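Local atomic coordinates of SIS domain protein (Listeria monocytogenes str. 4b F2365, PDB entry 3FXA), a protein that probably binds phosphorylated sugars through its SIS domain and may interconvert them as an isomerase. Residues K61-S66 with A165-V170; Q16-A21 with L155-T160; I70-V75 with T176-T181. All blocks are in the same frame, centred on the assembly; numbering follows the deposited sequence.

Contact 1 (K61-S66 with A165-V170)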
loop_
_atom_site.group_PDB
_atom_site.type_symbol
_atom_site.label_atom_id
_atom_site.label_comp_id
_atom_site.label_asym_id
_atom_site.label_seq_id
_atom_site.Cartn_x
_atom_site.Cartn_y
_atom_site.Cartn_z
ATOM N N LYS A 61 -4.877 -3.652 8.276
ATOM C CA LYS A 61 -5.502 -2.995 7.132
ATOM C C LYS A 61 -7.032 -3.191 7.143
ATOM O O LYS A 61 -7.765 -2.304 6.695
ATOM C CB LYS A 61 -4.876 -3.450 5.829
ATOM C CG LYS A 61 -3.448 -2.934 5.687
ATOM C CD LYS A 61 -2.725 -3.584 4.523
ATOM C CE LYS A 61 -1.251 -3.119 4.473
ATOM N NZ LYS A 61 -0.404 -3.753 3.418
ATOM N N LYS A 62 -7.499 -4.328 7.686
ATOM C CA LYS A 62 -8.946 -4.587 7.739
ATOM C C LYS A 62 -9.560 -3.622 8.780
ATOM O O LYS A 62 -10.564 -2.951 8.496
ATOM C CB LYS A 62 -9.241 -6.071 8.012
ATOM C CG LYS A 62 -10.559 -6.568 7.406
ATOM C CD LYS A 62 -11.758 -5.872 7.979
ATOM C CE LYS A 62 -13.024 -6.337 7.389
ATOM N NZ LYS A 62 -14.202 -5.823 8.139
ATOM N N LEU A 63 -8.935 -3.517 9.951
ATOM C CA LEU A 63 -9.348 -2.537 10.963
ATOM C C LEU A 63 -9.415 -1.106 10.375
ATOM O O LEU A 63 -10.429 -0.397 10.523
ATOM C CB LEU A 63 -8.431 -2.526 12.171
ATOM C CG LEU A 63 -8.570 -3.567 13.293
ATOM C CD1 LEU A 63 -8.365 -5.002 12.847
ATOM C CD2 LEU A 63 -7.620 -3.190 14.425
ATOM N N VAL A 64 -8.345 -0.718 9.691
ATOM C CA VAL A 64 -8.233 0.609 9.069
ATOM C C VAL A 64 -9.335 0.867 8.059
ATOM O O VAL A 64 -9.997 1.885 8.144
ATOM C CB VAL A 64 -6.827 0.809 8.437
ATOM C CG1 VAL A 64 -6.793 2.053 7.495
ATOM C CG2 VAL A 64 -5.718 0.885 9.541
ATOM N N HIS A 65 -9.609 -0.081 7.158
ATOM C CA HIS A 65 -10.723 0.121 6.230
ATOM C C HIS A 65 -12.088 0.313 6.945
ATOM O O HIS A 65 -12.814 1.293 6.695
ATOM C CB HIS A 65 -10.855 -1.024 5.221
ATOM C CG HIS A 65 -12.053 -0.881 4.320
ATOM N ND1 HIS A 65 -12.078 -0.008 3.251
ATOM C CD2 HIS A 65 -13.296 -1.418 4.395
ATOM C CE1 HIS A 65 -13.265 -0.043 2.688
ATOM N NE2 HIS A 65 -14.026 -0.890 3.360
ATOM N N SER A 66 -12.410 -0.646 7.804
ATOM C CA SER A 66 -13.694 -0.650 8.496
ATOM C C SER A 66 -13.906 0.512 9.464
ATOM O O SER A 66 -15.037 1.011 9.563
ATOM C CB SER A 66 -13.987 -2.029 9.112
ATOM O OG SER A 66 -14.080 -2.989 8.064
ATOM N N ALA A 165 -12.387 -10.534 13.326
ATOM C CA ALA A 165 -13.717 -10.682 13.941
ATOM C C ALA A 165 -13.864 -9.893 15.235
ATOM O O ALA A 165 -14.927 -9.286 15.481
ATOM C CB ALA A 165 -14.019 -12.143 14.209
ATOM N N SER A 166 -12.817 -9.894 16.075
ATOM C CA SER A 166 -12.835 -9.113 17.318
ATOM C C SER A 166 -13.131 -7.624 17.048
ATOM O O SER A 166 -14.044 -7.053 17.608
ATOM C CB SER A 166 -11.534 -9.259 18.096
ATOM O OG SER A 166 -11.311 -10.574 18.545
ATOM N N PHE A 167 -12.401 -7.032 16.110
ATOM C CA PHE A 167 -12.624 -5.621 15.769
ATOM C C PHE A 167 -13.884 -5.393 14.910
ATOM O O PHE A 167 -14.501 -4.330 15.016
ATOM C CB PHE A 167 -11.339 -4.949 15.240
ATOM C CG PHE A 167 -10.354 -4.667 16.331
ATOM C CD1 PHE A 167 -9.459 -5.637 16.729
ATOM C CD2 PHE A 167 -10.388 -3.462 17.042
ATOM C CE1 PHE A 167 -8.540 -5.398 17.787
ATOM C CE2 PHE A 167 -9.500 -3.216 18.099
ATOM C CZ PHE A 167 -8.570 -4.173 18.475
ATOM N N ASP A 168 -14.313 -6.383 14.122
ATOM C CA ASP A 168 -15.584 -6.269 13.386
ATOM C C ASP A 168 -16.702 -6.009 14.407
ATOM O O ASP A 168 -17.526 -5.151 14.193
ATOM C CB ASP A 168 -15.901 -7.540 12.553
ATOM C CG ASP A 168 -15.083 -7.642 11.274
ATOM O OD1 ASP A 168 -14.559 -6.627 10.803
ATOM O OD2 ASP A 168 -14.985 -8.763 10.713
ATOM N N ALA A 169 -16.662 -6.736 15.523
ATOM C CA ALA A 169 -17.662 -6.598 16.599
ATOM C C ALA A 169 -17.557 -5.217 17.238
ATOM O O ALA A 169 -18.566 -4.547 17.438
ATOM C CB ALA A 169 -17.524 -7.709 17.638
ATOM N N VAL A 170 -16.336 -4.789 17.537
ATOM C CA VAL A 170 -16.111 -3.446 18.072
ATOM C C VAL A 170 -16.720 -2.406 17.130
ATOM O O VAL A 170 -17.507 -1.527 17.569
ATOM C CB VAL A 170 -14.594 -3.191 18.332
ATOM C CG1 VAL A 170 -14.285 -1.702 18.600
ATOM C CG2 VAL A 170 -14.107 -4.086 19.443
HETATM O O HOH W 1 -14.598 -8.945 8.072
#
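Lys-62 swings its CG roughly anti to the backbone N (chi1 -150°) and bends at chi2, after which the straight remainder of the chain crosses Asp-168 at about a right angle. NZ meets Asp-168 OD1 at 2.8 Å, a salt bridge made on the syn side of the carboxylate and 26° out of its plane. The same NZ donates to Ser-66 OG, also at 2.8 Å, one turn further along its own helix. A water bridges the rest: it donates to Asp-168 OD2 at 2.7 Å and accepts only a weak bond from NZ.

Beneath this polar layer, helices 55-69 and 157-177 of the SIS domain's alpha/beta fold lie side by side against the parallel sheet, with Leu-63 touching Val-50 and Phe-167 stacked on Phe-141. Leu-63 sets its CD2 methyl over the centre of the Phe-167 ring, 3.7 Å from the centroid and 13° off the normal, a CH-pi contact, while CD1 rests near Phe-167 CB. On the polar side, Glu-18 of the second subunit brings its OE2 close to Asp-168 OD2, a pairing of like charges that the ammonium of Lys-62 would be expected to ease.

Contact 2 (Q16-A21 with L155-T160)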
loop_
_atom_site.group_PDB
_atom_site.type_symbol
_atom_site.label_atom_id
_atom_site.label_comp_id
_atom_site.label_asym_id
_atom_site.label_seq_id
_atom_site.Cartn_x
_atom_site.Cartn_y
_atom_site.Cartn_z
ATOM N N GLN A 16 -14.213 -25.563 9.562
ATOM C CA GLN A 16 -14.688 -25.961 10.904
ATOM C C GLN A 16 -13.844 -25.284 11.971
ATOM O O GLN A 16 -14.377 -24.662 12.872
ATOM C CB GLN A 16 -14.687 -27.493 11.111
ATOM C CG GLN A 16 -15.813 -28.245 10.409
ATOM C CD GLN A 16 -15.732 -29.754 10.607
ATOM O OE1 GLN A 16 -16.165 -30.529 9.753
ATOM N NE2 GLN A 16 -15.176 -30.175 11.738
ATOM N N GLU A 17 -12.512 -25.382 11.836
ATOM C CA GLU A 17 -11.578 -24.779 12.801
ATOM C C GLU A 17 -11.672 -23.244 12.843
ATOM O O GLU A 17 -11.630 -22.651 13.933
ATOM C CB GLU A 17 -10.141 -25.260 12.571
ATOM C CG GLU A 17 -9.965 -26.767 12.784
ATOM C CD GLU A 17 -8.526 -27.245 12.688
ATOM O OE1 GLU A 17 -7.607 -26.525 13.128
ATOM O OE2 GLU A 17 -8.322 -28.378 12.208
ATOM N N GLU A 18 -11.816 -22.605 11.681
ATOM C CA GLU A 18 -11.989 -21.136 11.622
ATOM C C GLU A 18 -13.315 -20.707 12.252
ATOM O O GLU A 18 -13.342 -19.773 13.047
ATOM C CB GLU A 18 -11.837 -20.600 10.198
ATOM C CG GLU A 18 -10.384 -20.699 9.756
ATOM C CD GLU A 18 -10.108 -19.957 8.473
ATOM O OE1 GLU A 18 -10.946 -19.944 7.551
ATOM O OE2 GLU A 18 -9.018 -19.376 8.398
ATOM N N ALA A 19 -14.405 -21.411 11.931
ATOM C CA ALA A 19 -15.696 -21.111 12.570
ATOM C C ALA A 19 -15.594 -21.243 14.094
ATOM O O ALA A 19 -16.097 -20.377 14.821
ATOM C CB ALA A 19 -16.803 -22.028 12.033
ATOM N N ASN A 20 -14.931 -22.300 14.566
ATOM C CA ASN A 20 -14.756 -22.562 16.011
ATOM C C ASN A 20 -13.972 -21.440 16.688
ATOM O O ASN A 20 -14.323 -21.019 17.795
ATOM C CB ASN A 20 -14.068 -23.911 16.289
ATOM C CG ASN A 20 -14.949 -25.150 15.948
ATOM O OD1 ASN A 20 -16.155 -25.056 15.671
ATOM N ND2 ASN A 20 -14.321 -26.321 15.980
ATOM N N ALA A 21 -12.926 -20.962 16.007
ATOM C CA ALA A 21 -12.071 -19.864 16.500
ATOM C C ALA A 21 -12.869 -18.576 16.741
ATOM O O ALA A 21 -12.664 -17.908 17.741
ATOM C CB ALA A 21 -10.881 -19.610 15.548
ATOM N N LEU A 155 0.759 -20.842 9.620
ATOM C CA LEU A 155 0.118 -19.789 8.782
ATOM C C LEU A 155 -0.684 -18.712 9.540
ATOM O O LEU A 155 -0.872 -17.610 9.013
ATOM C CB LEU A 155 -0.792 -20.383 7.680
ATOM C CG LEU A 155 -0.236 -20.754 6.316
ATOM C CD1 LEU A 155 -1.378 -21.283 5.447
ATOM C CD2 LEU A 155 0.411 -19.557 5.638
ATOM N N ALA A 156 -1.169 -19.049 10.736
ATOM C CA ALA A 156 -1.949 -18.145 11.583
ATOM C C ALA A 156 -3.264 -17.642 10.931
ATOM O O ALA A 156 -3.647 -16.500 11.122
ATOM C CB ALA A 156 -1.058 -16.968 12.080
ATOM N N THR A 157 -3.955 -18.509 10.182
ATOM C CA THR A 157 -5.207 -18.167 9.478
ATOM C C THR A 157 -6.341 -17.944 10.505
ATOM O O THR A 157 -6.994 -16.897 10.510
ATOM C CB THR A 157 -5.614 -19.268 8.455
ATOM O OG1 THR A 157 -5.622 -20.543 9.098
ATOM C CG2 THR A 157 -4.648 -19.329 7.253
ATOM N N ALA A 158 -6.554 -18.912 11.383
ATOM C CA ALA A 158 -7.546 -18.754 12.453
ATOM C C ALA A 158 -7.232 -17.548 13.362
ATOM O O ALA A 158 -8.144 -16.766 13.701
ATOM C CB ALA A 158 -7.655 -20.022 13.289
ATOM N N SER A 159 -5.950 -17.370 13.720
ATOM C CA SER A 159 -5.529 -16.234 14.581
ATOM C C SER A 159 -5.876 -14.892 13.939
ATOM O O SER A 159 -6.388 -13.978 14.609
ATOM C CB SER A 159 -4.024 -16.309 14.903
ATOM O OG SER A 159 -3.575 -15.194 15.650
ATOM N N THR A 160 -5.578 -14.774 12.639
ATOM C CA THR A 160 -5.884 -13.569 11.870
ATOM C C THR A 160 -7.384 -13.284 11.843
ATOM O O THR A 160 -7.813 -12.148 12.094
ATOM C CB THR A 160 -5.346 -13.688 10.443
ATOM O OG1 THR A 160 -3.949 -14.041 10.515
ATOM C CG2 THR A 160 -5.529 -12.381 9.687
#
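Glu-18 reaches across to the first turn of helix 157-177 with OE2, which meets Thr-157 CB in van der Waals contact at 3.4 Å; Thr-157 OG1, at 3.7 Å from OE2, is too far for a hydrogen bond. The two side chains cross at about a right angle, and the glutamate gets there with an extended chain beyond CG. Alongside, the methyl groups of Ala-21 and Ala-158 meet, CB to CB, at 4.0 Å. With such small residues between them the backbones come close: Glu-18 CA and Ala-158 CA are 5.1 Å apart.

One shell out, the start of helix 157-177 is tied down from several directions. Glu-148 takes the backbone N of Ala-158 on OE1 and that of Ser-159 on OE2, so each carboxylate oxygen accepts one N-H of the helix's first turn. Ala-156, at the N-cap with positive phi, gives its carbonyl O to two donors from the same residue, Thr-160 N at 3.0 Å and Thr-160 OG1 at 2.6 Å, which approach from opposite faces of the carbonyl plane. Thr-160 OG1 is also hydrogen-bonded to Thr-55 OG1, linking this turn to the start of helix 55-69.

Glu-18 packs on Ala-165 of the second subunit, and the nearby helix N terminus would tend to moderate the negative charge of its carboxylate. The whole is a close, alanine-mediated helix-to-helix contact, joining the N-terminal helix 4-23 to the beginning of the long helix 157-177 of the SIS domain, right at a subunit interface.

Contact 3 (I70-V75 with T176-T181)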
loop_
_atom_site.group_PDB
_atom_site.type_symbol
_atom_site.label_atom_id
_atom_site.label_comp_id
_atom_site.label_asym_id
_atom_site.label_seq_id
_atom_site.Cartn_x
_atom_site.Cartn_y
_atom_site.Cartn_z
ATOM N N ILE A 70 -16.957 3.733 9.145
ATOM C CA ILE A 70 -17.864 4.219 10.181
ATOM C C ILE A 70 -17.450 5.594 10.735
ATOM O O ILE A 70 -17.744 5.941 11.888
ATOM C CB ILE A 70 -18.090 3.196 11.309
ATOM C CG1 ILE A 70 -16.842 2.937 12.147
ATOM C CG2 ILE A 70 -18.639 1.908 10.723
ATOM C CD1 ILE A 70 -17.178 2.621 13.630
ATOM N N GLU A 71 -16.779 6.391 9.896
ATOM C CA GLU A 71 -16.355 7.744 10.270
ATOM C C GLU A 71 -15.447 7.811 11.505
ATOM O O GLU A 71 -15.621 8.697 12.354
ATOM C CB GLU A 71 -17.576 8.681 10.356
ATOM C CG GLU A 71 -18.076 9.129 9.011
ATOM C CD GLU A 71 -17.179 10.197 8.362
ATOM O OE1 GLU A 71 -16.524 10.992 9.101
ATOM O OE2 GLU A 71 -17.163 10.259 7.120
ATOM N N ARG A 72 -14.568 6.812 11.634
ATOM C CA ARG A 72 -13.521 6.783 12.652
ATOM C C ARG A 72 -12.218 6.800 11.849
ATOM O O ARG A 72 -11.706 5.732 11.450
ATOM C CB ARG A 72 -13.610 5.570 13.586
ATOM C CG ARG A 72 -14.912 5.515 14.392
ATOM C CD ARG A 72 -15.266 6.901 14.860
ATOM N NE ARG A 72 -14.585 7.366 16.043
ATOM C CZ ARG A 72 -14.534 8.650 16.390
ATOM N NH1 ARG A 72 -15.092 9.580 15.624
ATOM N NH2 ARG A 72 -13.906 9.004 17.486
ATOM N N PRO A 73 -11.674 8.026 11.548
ATOM C CA PRO A 73 -10.435 8.097 10.756
ATOM C C PRO A 73 -9.366 7.144 11.257
ATOM O O PRO A 73 -9.134 7.062 12.478
ATOM C CB PRO A 73 -9.955 9.530 10.939
ATOM C CG PRO A 73 -11.018 10.258 11.579
ATOM C CD PRO A 73 -12.151 9.381 11.893
ATOM N N ALA A 74 -8.754 6.438 10.312
ATOM C CA ALA A 74 -7.752 5.423 10.593
ATOM C C ALA A 74 -6.730 5.359 9.473
ATOM O O ALA A 74 -7.041 5.664 8.326
ATOM C CB ALA A 74 -8.419 4.103 10.767
ATOM N N VAL A 75 -5.516 4.971 9.832
ATOM C CA VAL A 75 -4.385 4.868 8.899
ATOM C C VAL A 75 -3.517 3.678 9.253
ATOM O O VAL A 75 -3.344 3.381 10.444
ATOM C CB VAL A 75 -3.526 6.157 8.898
ATOM C CG1 VAL A 75 -2.845 6.360 10.232
ATOM C CG2 VAL A 75 -2.477 6.048 7.789
ATOM N N THR A 176 -23.966 1.618 16.360
ATOM C CA THR A 176 -25.099 1.836 17.281
ATOM C C THR A 176 -24.704 2.804 18.411
ATOM O O THR A 176 -25.467 3.746 18.711
ATOM C CB THR A 176 -25.655 0.497 17.831
ATOM O OG1 THR A 176 -26.180 -0.276 16.740
ATOM C CG2 THR A 176 -26.783 0.764 18.843
ATOM N N TYR A 177 -23.524 2.598 19.018
ATOM C CA TYR A 177 -23.010 3.421 20.133
ATOM C C TYR A 177 -22.950 4.897 19.767
ATOM O O TYR A 177 -23.294 5.742 20.576
ATOM C CB TYR A 177 -21.593 2.959 20.559
ATOM C CG TYR A 177 -21.059 3.574 21.834
ATOM C CD1 TYR A 177 -20.470 4.843 21.833
ATOM C CD2 TYR A 177 -21.103 2.878 23.045
ATOM C CE1 TYR A 177 -19.970 5.411 23.012
ATOM C CE2 TYR A 177 -20.608 3.440 24.227
ATOM C CZ TYR A 177 -20.048 4.707 24.204
ATOM O OH TYR A 177 -19.581 5.229 25.380
HETATM N N MSE A 178 -22.492 5.182 18.554
HETATM C CA MSE A 178 -22.310 6.569 18.073
HETATM C C MSE A 178 -23.465 7.115 17.232
HETATM O O MSE A 178 -23.356 8.251 16.726
HETATM C CB MSE A 178 -21.026 6.639 17.245
HETATM C CG MSE A 178 -19.792 6.134 17.980
HETATM SE SE MSE A 178 -18.233 6.449 16.899
HETATM C CE MSE A 178 -18.012 8.378 17.176
ATOM N N ASN A 179 -24.544 6.338 17.058
ATOM C CA ASN A 179 -25.718 6.740 16.257
ATOM C C ASN A 179 -25.303 7.084 14.818
ATOM O O ASN A 179 -25.687 8.117 14.273
ATOM C CB ASN A 179 -26.475 7.901 16.944
ATOM C CG ASN A 179 -26.925 7.561 18.357
ATOM O OD1 ASN A 179 -26.600 8.271 19.312
ATOM N ND2 ASN A 179 -27.669 6.475 18.495
ATOM N N TYR A 180 -24.469 6.212 14.237
ATOM C CA TYR A 180 -23.971 6.359 12.875
ATOM C C TYR A 180 -25.156 6.217 11.916
ATOM O O TYR A 180 -26.028 5.364 12.153
ATOM C CB TYR A 180 -22.863 5.313 12.602
ATOM C CG TYR A 180 -22.238 5.397 11.231
ATOM C CD1 TYR A 180 -21.495 6.518 10.864
ATOM C CD2 TYR A 180 -22.325 4.342 10.324
ATOM C CE1 TYR A 180 -20.900 6.609 9.607
ATOM C CE2 TYR A 180 -21.721 4.416 9.053
ATOM C CZ TYR A 180 -21.012 5.569 8.711
ATOM O OH TYR A 180 -20.391 5.710 7.484
ATOM N N THR A 181 -25.228 7.071 10.887
ATOM C CA THR A 181 -26.376 7.098 9.959
ATOM C C THR A 181 -26.059 6.618 8.561
ATOM O O THR A 181 -24.888 6.608 8.131
ATOM C CB THR A 181 -26.965 8.530 9.794
ATOM O OG1 THR A 181 -26.048 9.376 9.085
ATOM C CG2 THR A 181 -27.292 9.132 11.144
#
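Arg-72, whose guanidinium packs against Met-178, holds NH2 on the carbonyl O of Ile-41, with a weaker bond to that of Cys-44; its NH1 makes a weak 3.4 Å bond back to Glu-71 O. The arginine is modelled in two conformers; in the one described, the bends at chi2 and chi3 fold the guanidinium back beside Met-178. Met-178, a selenomethionine, lays its CE methyl over one face of the guanidinium toward the rim, 3.5 Å from NH1, while SE rests 3.6 Å from Arg-72 CD.

Tyr-180 forms the other half of the contact. With chi1 at -178° its ring points away from its own backbone N and lies toward Ile-70, whose CA sits over one face in a CH-pi contact, 4.0 Å from the centroid and 20° off the normal. Glu-71 comes in at the ring's edge, CG to CE1 3.8 Å, and its carboxylate leads away to Lys-118 and Gln-91 of the third subunit.

Both segments turn out of helices through Schellman motifs: Glu-71, with positive phi, closes helix 55-69, and Asn-179 plays the same part after helix 157-177. The contact thus joins two helix ends, the first leading on into strand 74-76, the outermost of the parallel sheet within this chain, and the second into helix 182-188, whose Phe-185 and Ile-188 pack on Tyr-180; Ala-42 of helix 31-43 touches Met-178.

All three contacts follow helix 157-177: contact 2 at its start, contact 1 near its middle and contact 3 past its end. Contact 1 is the most central, its centre about 6 Å from that of the chain; contact 2 is equally buried although about 15 Å from that centre, while contact 3 is partly buried. Helix 55-69 supplies the partner in contact 1 and runs on toward contact 3, where Val-64 packs on the carbonyls of Ala-74 and Val-75. A buried ion pair and a CH-pi contact mark contact 1, small side chains and a carboxylate contact 2, while contact 3 sets a selenomethionine methyl over a guanidinium and a backbone CA over a tyrosine ring. Each touches the second subunit.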